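Local coordinates for protein D-alanine--D-alanine ligase (Coxiella burnetii, PDB 3TQT) that probably catalyses the ATP-dependent joining of two D-alanine molecules into D-alanyl-D-alanine, a building block for bacterial peptidoglycan, at residues K4-V9 with R96-C101; H18-Q23 with M105-Q110; D100-M105 with L123-V128. One frame throughout, in Å; residues are numbered along the deposited sequence.

Interaction 1. Residues K4-V9 with R96-C101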
# COMPACT_ATOMS: atom_id res chain seq x y z
N LYS A 4 30.79 -10.25 0.34
CA LYS A 4 29.77 -9.79 1.28
C LYS A 4 28.52 -9.28 0.55
O LYS A 4 28.58 -8.88 -0.61
CB LYS A 4 30.32 -8.71 2.21
CG LYS A 4 31.52 -9.17 3.01
CD LYS A 4 32.02 -8.10 3.96
CE LYS A 4 33.28 -8.57 4.70
NZ LYS A 4 33.61 -7.62 5.80
N LEU A 5 27.39 -9.33 1.25
CA LEU A 5 26.16 -8.79 0.71
C LEU A 5 26.14 -7.31 1.04
O LEU A 5 26.48 -6.93 2.16
CB LEU A 5 24.96 -9.45 1.40
CG LEU A 5 24.66 -10.89 1.01
CD1 LEU A 5 23.59 -11.47 1.91
CD2 LEU A 5 24.22 -10.92 -0.45
N HIS A 6 25.73 -6.49 0.09
CA HIS A 6 25.59 -5.06 0.34
C HIS A 6 24.23 -4.77 0.93
O HIS A 6 23.21 -5.06 0.31
CB HIS A 6 25.73 -4.26 -0.96
CG HIS A 6 27.13 -4.19 -1.47
ND1 HIS A 6 28.02 -3.21 -1.09
CD2 HIS A 6 27.80 -4.98 -2.34
CE1 HIS A 6 29.17 -3.39 -1.71
NE2 HIS A 6 29.07 -4.47 -2.47
N ILE A 7 24.22 -4.19 2.12
CA ILE A 7 22.99 -3.86 2.80
C ILE A 7 22.90 -2.34 2.88
O ILE A 7 23.86 -1.70 3.32
CB ILE A 7 22.99 -4.45 4.22
CG1 ILE A 7 23.31 -5.94 4.17
CG2 ILE A 7 21.67 -4.17 4.93
CD1 ILE A 7 22.26 -6.77 3.43
N SER A 8 21.77 -1.79 2.46
CA SER A 8 21.50 -0.36 2.63
C SER A 8 20.46 -0.15 3.72
O SER A 8 19.35 -0.69 3.66
CB SER A 8 20.98 0.24 1.32
OG SER A 8 22.04 0.43 0.41
N VAL A 9 20.81 0.64 4.73
CA VAL A 9 19.85 0.94 5.78
C VAL A 9 19.29 2.33 5.54
O VAL A 9 20.05 3.29 5.44
CB VAL A 9 20.51 0.83 7.16
CG1 VAL A 9 19.47 1.09 8.28
CG2 VAL A 9 21.15 -0.54 7.32
N ARG A 96 27.70 4.72 -9.22
CA ARG A 96 26.58 3.96 -8.66
C ARG A 96 27.00 3.03 -7.53
O ARG A 96 28.14 2.57 -7.49
CB ARG A 96 25.83 3.20 -9.76
CG ARG A 96 25.02 4.11 -10.68
CD ARG A 96 24.23 3.33 -11.72
NE ARG A 96 23.54 4.22 -12.65
CZ ARG A 96 22.81 3.81 -13.68
NH1 ARG A 96 22.67 2.52 -13.93
NH2 ARG A 96 22.22 4.70 -14.47
N TYR A 97 26.09 2.78 -6.60
CA TYR A 97 26.39 1.98 -5.42
C TYR A 97 25.47 0.79 -5.35
O TYR A 97 24.26 0.91 -5.59
CB TYR A 97 26.21 2.78 -4.14
CG TYR A 97 27.07 4.01 -4.02
CD1 TYR A 97 28.16 4.04 -3.16
CD2 TYR A 97 26.76 5.16 -4.73
CE1 TYR A 97 28.94 5.17 -3.04
CE2 TYR A 97 27.53 6.29 -4.61
CZ TYR A 97 28.62 6.30 -3.76
OH TYR A 97 29.38 7.44 -3.65
N SER A 98 26.04 -0.35 -4.98
CA SER A 98 25.33 -1.62 -4.91
C SER A 98 24.41 -1.67 -3.71
O SER A 98 24.67 -1.06 -2.68
CB SER A 98 26.34 -2.75 -4.76
OG SER A 98 27.12 -2.87 -5.92
N ALA A 99 23.33 -2.44 -3.85
CA ALA A 99 22.51 -2.82 -2.72
C ALA A 99 21.90 -4.18 -3.04
O ALA A 99 21.23 -4.35 -4.05
CB ALA A 99 21.42 -1.78 -2.47
N ASP A 100 22.17 -5.16 -2.19
CA ASP A 100 21.61 -6.50 -2.35
C ASP A 100 20.33 -6.64 -1.56
O ASP A 100 19.51 -7.51 -1.81
CB ASP A 100 22.62 -7.53 -1.87
CG ASP A 100 23.84 -7.56 -2.74
OD1 ASP A 100 23.66 -7.57 -3.98
OD2 ASP A 100 24.97 -7.54 -2.20
N CYS A 101 20.18 -5.77 -0.56
CA CYS A 101 18.99 -5.78 0.26
C CYS A 101 18.89 -4.47 1.00
O CYS A 101 19.90 -3.91 1.44
CB CYS A 101 18.99 -6.97 1.23
SG CYS A 101 17.50 -7.11 2.26
O HOH W 1 27.31 -8.64 -3.01
O HOH W 2 23.85 -1.43 -0.09

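Interaction 2. Residues H18-Q23 with M105-Q110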
# COMPACT_ATOMS: atom_id res chain seq x y z
N HIS A 18 11.58 10.87 12.78
CA HIS A 18 12.89 11.02 12.14
C HIS A 18 14.04 10.66 13.08
O HIS A 18 14.90 9.85 12.74
CB HIS A 18 13.03 12.46 11.66
CG HIS A 18 14.25 12.72 10.82
ND1 HIS A 18 15.48 13.01 11.37
CD2 HIS A 18 14.41 12.80 9.48
CE1 HIS A 18 16.35 13.24 10.41
NE2 HIS A 18 15.73 13.12 9.25
N GLU A 19 14.06 11.26 14.27
CA GLU A 19 15.18 11.01 15.19
C GLU A 19 15.22 9.58 15.75
O GLU A 19 16.29 9.01 15.91
CB GLU A 19 15.21 12.07 16.29
CG GLU A 19 15.55 13.48 15.79
CD GLU A 19 16.98 13.59 15.24
OE1 GLU A 19 17.84 12.76 15.62
OE2 GLU A 19 17.24 14.52 14.43
N ILE A 20 14.06 9.00 16.04
CA ILE A 20 14.01 7.61 16.45
C ILE A 20 14.52 6.70 15.31
O ILE A 20 15.20 5.70 15.54
CB ILE A 20 12.58 7.19 16.84
CG1 ILE A 20 11.98 8.17 17.85
CG2 ILE A 20 12.57 5.75 17.38
CD1 ILE A 20 10.52 7.90 18.14
N SER A 21 14.17 7.06 14.08
CA SER A 21 14.61 6.31 12.91
C SER A 21 16.14 6.22 12.85
O SER A 21 16.73 5.15 12.61
CB SER A 21 14.06 6.97 11.64
OG SER A 21 14.70 6.45 10.50
N ILE A 22 16.78 7.36 13.08
CA ILE A 22 18.23 7.40 13.09
C ILE A 22 18.78 6.51 14.19
O ILE A 22 19.75 5.77 13.97
CB ILE A 22 18.75 8.84 13.29
CG1 ILE A 22 18.40 9.69 12.06
CG2 ILE A 22 20.25 8.83 13.55
CD1 ILE A 22 18.30 11.17 12.36
N GLN A 23 18.18 6.57 15.39
CA GLN A 23 18.65 5.73 16.49
C GLN A 23 18.43 4.23 16.20
O GLN A 23 19.28 3.41 16.54
CB GLN A 23 18.05 6.13 17.84
CG GLN A 23 18.54 7.49 18.33
CD GLN A 23 20.06 7.64 18.24
OE1 GLN A 23 20.57 8.58 17.62
NE2 GLN A 23 20.78 6.70 18.86
N MET A 105 14.18 1.68 7.52
CA MET A 105 14.11 1.89 8.95
C MET A 105 13.64 3.30 9.20
O MET A 105 14.10 3.98 10.12
CB MET A 105 15.44 1.58 9.64
CG MET A 105 15.38 1.53 11.17
SD MET A 105 14.00 0.58 11.89
CE MET A 105 14.10 -0.95 10.93
N VAL A 106 12.73 3.74 8.34
CA VAL A 106 12.02 4.98 8.54
C VAL A 106 10.68 4.66 9.21
O VAL A 106 9.86 3.92 8.65
CB VAL A 106 11.77 5.69 7.20
CG1 VAL A 106 10.84 6.89 7.40
CG2 VAL A 106 13.09 6.12 6.59
N HIS A 107 10.48 5.19 10.41
CA HIS A 107 9.23 4.99 11.15
C HIS A 107 8.17 6.00 10.71
O HIS A 107 8.49 7.14 10.38
CB HIS A 107 9.43 5.12 12.66
CG HIS A 107 10.59 4.33 13.20
ND1 HIS A 107 10.62 2.95 13.21
CD2 HIS A 107 11.76 4.73 13.75
CE1 HIS A 107 11.76 2.54 13.74
NE2 HIS A 107 12.47 3.60 14.08
N GLY A 108 6.91 5.57 10.73
CA GLY A 108 5.79 6.43 10.44
C GLY A 108 5.64 6.83 8.98
O GLY A 108 5.88 6.03 8.07
N THR A 109 5.24 8.07 8.78
CA THR A 109 5.03 8.61 7.45
C THR A 109 6.18 8.26 6.51
O THR A 109 7.36 8.31 6.88
CB THR A 109 4.80 10.13 7.50
OG1 THR A 109 3.64 10.39 8.29
CG2 THR A 109 4.60 10.70 6.12
N GLN A 110 5.81 7.88 5.28
CA GLN A 110 6.76 7.51 4.22
C GLN A 110 7.40 6.13 4.43
O GLN A 110 7.51 5.34 3.49
CB GLN A 110 7.84 8.59 4.04
CG GLN A 110 7.32 10.03 4.00
CD GLN A 110 6.32 10.29 2.89
OE1 GLN A 110 5.42 9.49 2.65
NE2 GLN A 110 6.46 11.42 2.21

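Interaction 3. Residues D100-M105 with L123-V128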
# COMPACT_ATOMS: atom_id res chain seq x y z
N ASP A 100 22.17 -5.16 -2.19
CA ASP A 100 21.61 -6.50 -2.35
C ASP A 100 20.33 -6.64 -1.56
O ASP A 100 19.51 -7.51 -1.81
CB ASP A 100 22.62 -7.53 -1.87
CG ASP A 100 23.84 -7.56 -2.74
OD1 ASP A 100 23.66 -7.57 -3.98
OD2 ASP A 100 24.97 -7.54 -2.20
N CYS A 101 20.18 -5.77 -0.56
CA CYS A 101 18.99 -5.78 0.26
C CYS A 101 18.89 -4.47 1.00
O CYS A 101 19.90 -3.91 1.44
CB CYS A 101 18.99 -6.97 1.23
SG CYS A 101 17.50 -7.11 2.26
N VAL A 102 17.67 -3.97 1.13
CA VAL A 102 17.45 -2.69 1.78
C VAL A 102 16.73 -2.92 3.10
O VAL A 102 15.84 -3.76 3.19
CB VAL A 102 16.63 -1.75 0.88
CG1 VAL A 102 16.25 -0.49 1.62
CG2 VAL A 102 17.41 -1.44 -0.40
N PHE A 103 17.15 -2.20 4.13
CA PHE A 103 16.53 -2.30 5.42
C PHE A 103 15.82 -0.97 5.66
O PHE A 103 16.44 -0.01 6.08
CB PHE A 103 17.61 -2.53 6.48
CG PHE A 103 17.17 -3.37 7.64
CD1 PHE A 103 17.84 -4.54 7.95
CD2 PHE A 103 16.08 -3.01 8.40
CE1 PHE A 103 17.44 -5.32 9.01
CE2 PHE A 103 15.67 -3.77 9.46
CZ PHE A 103 16.35 -4.93 9.77
N PRO A 104 14.52 -0.91 5.33
CA PRO A 104 13.81 0.35 5.51
C PRO A 104 13.66 0.57 7.01
O PRO A 104 13.12 -0.29 7.71
CB PRO A 104 12.44 0.09 4.85
CG PRO A 104 12.52 -1.27 4.24
CD PRO A 104 13.62 -2.00 4.92
N MET A 105 14.18 1.68 7.52
CA MET A 105 14.11 1.89 8.95
C MET A 105 13.64 3.30 9.20
O MET A 105 14.10 3.98 10.12
CB MET A 105 15.44 1.58 9.64
CG MET A 105 15.38 1.53 11.17
SD MET A 105 14.00 0.58 11.89
CE MET A 105 14.10 -0.95 10.93
N LEU A 123 12.23 -0.36 -7.85
CA LEU A 123 13.65 -0.61 -8.08
C LEU A 123 13.97 -2.10 -8.11
O LEU A 123 15.12 -2.49 -8.32
CB LEU A 123 14.50 0.07 -7.01
CG LEU A 123 14.51 1.60 -6.99
CD1 LEU A 123 15.36 2.09 -5.87
CD2 LEU A 123 15.03 2.14 -8.30
N ASN A 124 12.95 -2.92 -7.88
CA ASN A 124 13.11 -4.37 -7.85
C ASN A 124 14.18 -4.76 -6.84
O ASN A 124 14.97 -5.66 -7.11
CB ASN A 124 13.49 -4.94 -9.23
CG ASN A 124 12.43 -4.67 -10.29
OD1 ASN A 124 12.75 -4.24 -11.41
ND2 ASN A 124 11.17 -4.90 -9.94
N LEU A 125 14.22 -4.08 -5.70
CA LEU A 125 15.20 -4.41 -4.67
C LEU A 125 14.59 -5.26 -3.58
O LEU A 125 13.46 -5.02 -3.16
CB LEU A 125 15.75 -3.15 -4.04
CG LEU A 125 16.59 -2.24 -4.93
CD1 LEU A 125 16.86 -0.94 -4.21
CD2 LEU A 125 17.90 -2.94 -5.32
N PRO A 126 15.34 -6.27 -3.10
CA PRO A 126 14.84 -6.95 -1.90
C PRO A 126 14.83 -5.96 -0.74
O PRO A 126 15.72 -5.12 -0.65
CB PRO A 126 15.89 -8.05 -1.66
CG PRO A 126 16.63 -8.19 -2.97
CD PRO A 126 16.61 -6.82 -3.59
N TYR A 127 13.83 -6.04 0.12
CA TYR A 127 13.81 -5.18 1.29
C TYR A 127 13.16 -5.86 2.49
O TYR A 127 12.27 -6.71 2.35
CB TYR A 127 13.15 -3.84 0.99
CG TYR A 127 11.71 -3.93 0.58
CD1 TYR A 127 10.69 -3.83 1.52
CD2 TYR A 127 11.36 -4.10 -0.76
CE1 TYR A 127 9.38 -3.90 1.15
CE2 TYR A 127 10.04 -4.18 -1.14
CZ TYR A 127 9.05 -4.07 -0.19
OH TYR A 127 7.75 -4.16 -0.58
N VAL A 128 13.60 -5.46 3.67
CA VAL A 128 13.12 -6.05 4.90
C VAL A 128 11.71 -5.61 5.25
O VAL A 128 11.34 -4.44 5.07
CB VAL A 128 14.07 -5.73 6.05
CG1 VAL A 128 13.43 -6.11 7.40
CG2 VAL A 128 15.40 -6.44 5.82

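Interaction 1. Residues K4-V9 with R96-C101
His-6 O is gripped by two backbone N-H groups of segment 96-101, which meets the strand steeply before joining it. Asp-100 N gives the shorter bond, 2.7 Å to His-6 O, and it lies in the carbonyl plane on a lone pair. Cys-101 N comes nearly along the C=O axis of His-6 at 3.2 Å and is more bent. His-6 also donates: its N reaches Asp-100 OD2 at 2.6 Å, almost straight at 172°, using the anti lone pair of the carboxylate. Asp-100 has CG beside its own backbone N (chi1 -66°), which brings OD2 back to the strand. A water donates to both OD2 and Lys-4 O, so OD2 holds two partners. The carboxylate may polarise the peptide between Leu-5 and His-6.

Further along, Ser-8 N donates to Cys-101 O at 3.0 Å, completing a parallel bridge of Ile-7 with Cys-101. Ile-7 CD1 rests on Cys-101 CB, 3.9 Å away. The His-6 ring receives Ser-98 CB over one face, a CH-pi contact 3.7 Å from the centroid. Asp-100 OD2 sits near that ring's edge. A second water links Ser-8 OG with Ser-98 O, and the hydroxyl also bonds Trp-87 NE1.

The contact is the start of the pairing between strands 5-12 and 101-104 in the Rossmann-like N-terminal domain. Strand 37-44 flanks 5-12 on its other edge. Helix 340-370 packs over Ile-7 and Cys-101, while strand 87-89 meets Ala-99.

Interaction 2. Residues H18-Q23 with M105-Q110
This contact belongs to the Rossmann-like N-terminal domain of the ligase. The first turns of helix 18-31 meet the loop that leaves strand 101-104.

One hydrogen bond carries the polar part. Ser-21 OG donates to Met-105 O at 2.6 Å, in the carbonyl plane and on a lone pair. Its hydroxyl is anti to the backbone N (chi1 167°), so it projects from the helix across to the loop. Ser-21 OG is also bonded to Gly-12 N, at the end of strand 5-12. One buried hydroxyl thus joins the helix to Gly-12 of strand 5-12 and to Met-105, just beyond Pro-104. CB of Ser-21 follows, 3.4 Å from Met-105 O.

His-107 has further polar partners beyond the pair. Its ND1 is bonded to Ile-320 O and its NE2 to Ser-24 OG, one turn further along the helix from Ile-20. Bonds at both ring nitrogens fix the rotation of the ring and tie this loop to the ATP-grasp part of the chain. The side chain of His-107 is about 8 Å from that of Asn-318, a predicted magnesium ligand, so the contact borders the probable catalytic cleft.

Packing makes up the rest. CG2 of Ile-20 touches the His-107 ring at CD2, 3.9 Å away, the two side chains crossing at about a right angle. The backbone of Ile-20 faces the ring edge, with its C atom near the ring plane. Met-105 bends at chi2 and chi3, and its end leads off toward Ile-320 and Phe-323. His-107 CD2 comes within 3.4 Å of both Ser-21 CA and Ser-21 N.

Interaction 3. Residues D100-M105 with L123-V128
Strand 101-104 lies at the border of the Rossmann-like sheet, and the segment 123-128 meets it after helix 115-122. That helix ends in a Schellman motif at Asn-124, whose positive phi turns the chain back to the strand. Residues 125-128 are extended and pass the strand obliquely: residues 100-104 and 125-128 point 52° apart. The backbones join in a single bridge at Val-102 and Tyr-127.

Two hydrogen bonds make the bridge. Val-102 N donates to Pro-126 O at 2.9 Å, approaching from above the carbonyl plane. Val-128 N donates to Val-102 O, also at 2.9 Å, nearly along the C=O axis. Tyr-127 CA adds a CA-H...O contact to Val-102 O at 3.1 Å.

Side chains pack on both sides of the bridge. On one side, Val-102 CG2 meets Leu-125 CD1 obliquely, next to Leu-120 of helix 115-122. Tyr-127 takes the crowded position between N and carbonyl carbon (chi1 62°); its ring leads away to Glu-121, bonded to OH, and to Arg-354. Two prolines touch carbonyl oxygens instead: Pro-126 CG lies 3.2 Å from Asp-100 O, and Pro-104 CD 3.3 Å from Val-128 O.

Cys-101, Phe-103 and Val-128 share the other side. Val-128 is the residue most covered here. Its CG2 lies over one face of the Phe-103 ring, a CH-pi contact 3.9 Å from the centroid, and its CG1 touches Phe-103 CE2 at 3.8 Å.

From the N terminus, strand 5-12 comes first, and interaction 1 closes a long loop from it to residues 96-101. Helix 18-31 follows, and interaction 2 closes a second loop to 105-110. The two loops cross, since their segments alternate along the chain. Interaction 3 starts where interaction 1 ends, sharing Asp-100 and Cys-101, and closes a short loop through helix 115-122. It crosses interaction 2, with which it shares Met-105. Interactions 1 and 3 lie on either edge of strand 101-104, and Ser-8 O probably bonds Phe-103 N between them. Together the three tie the sheet, helix 18-31 and the 123-128 segment into one domain.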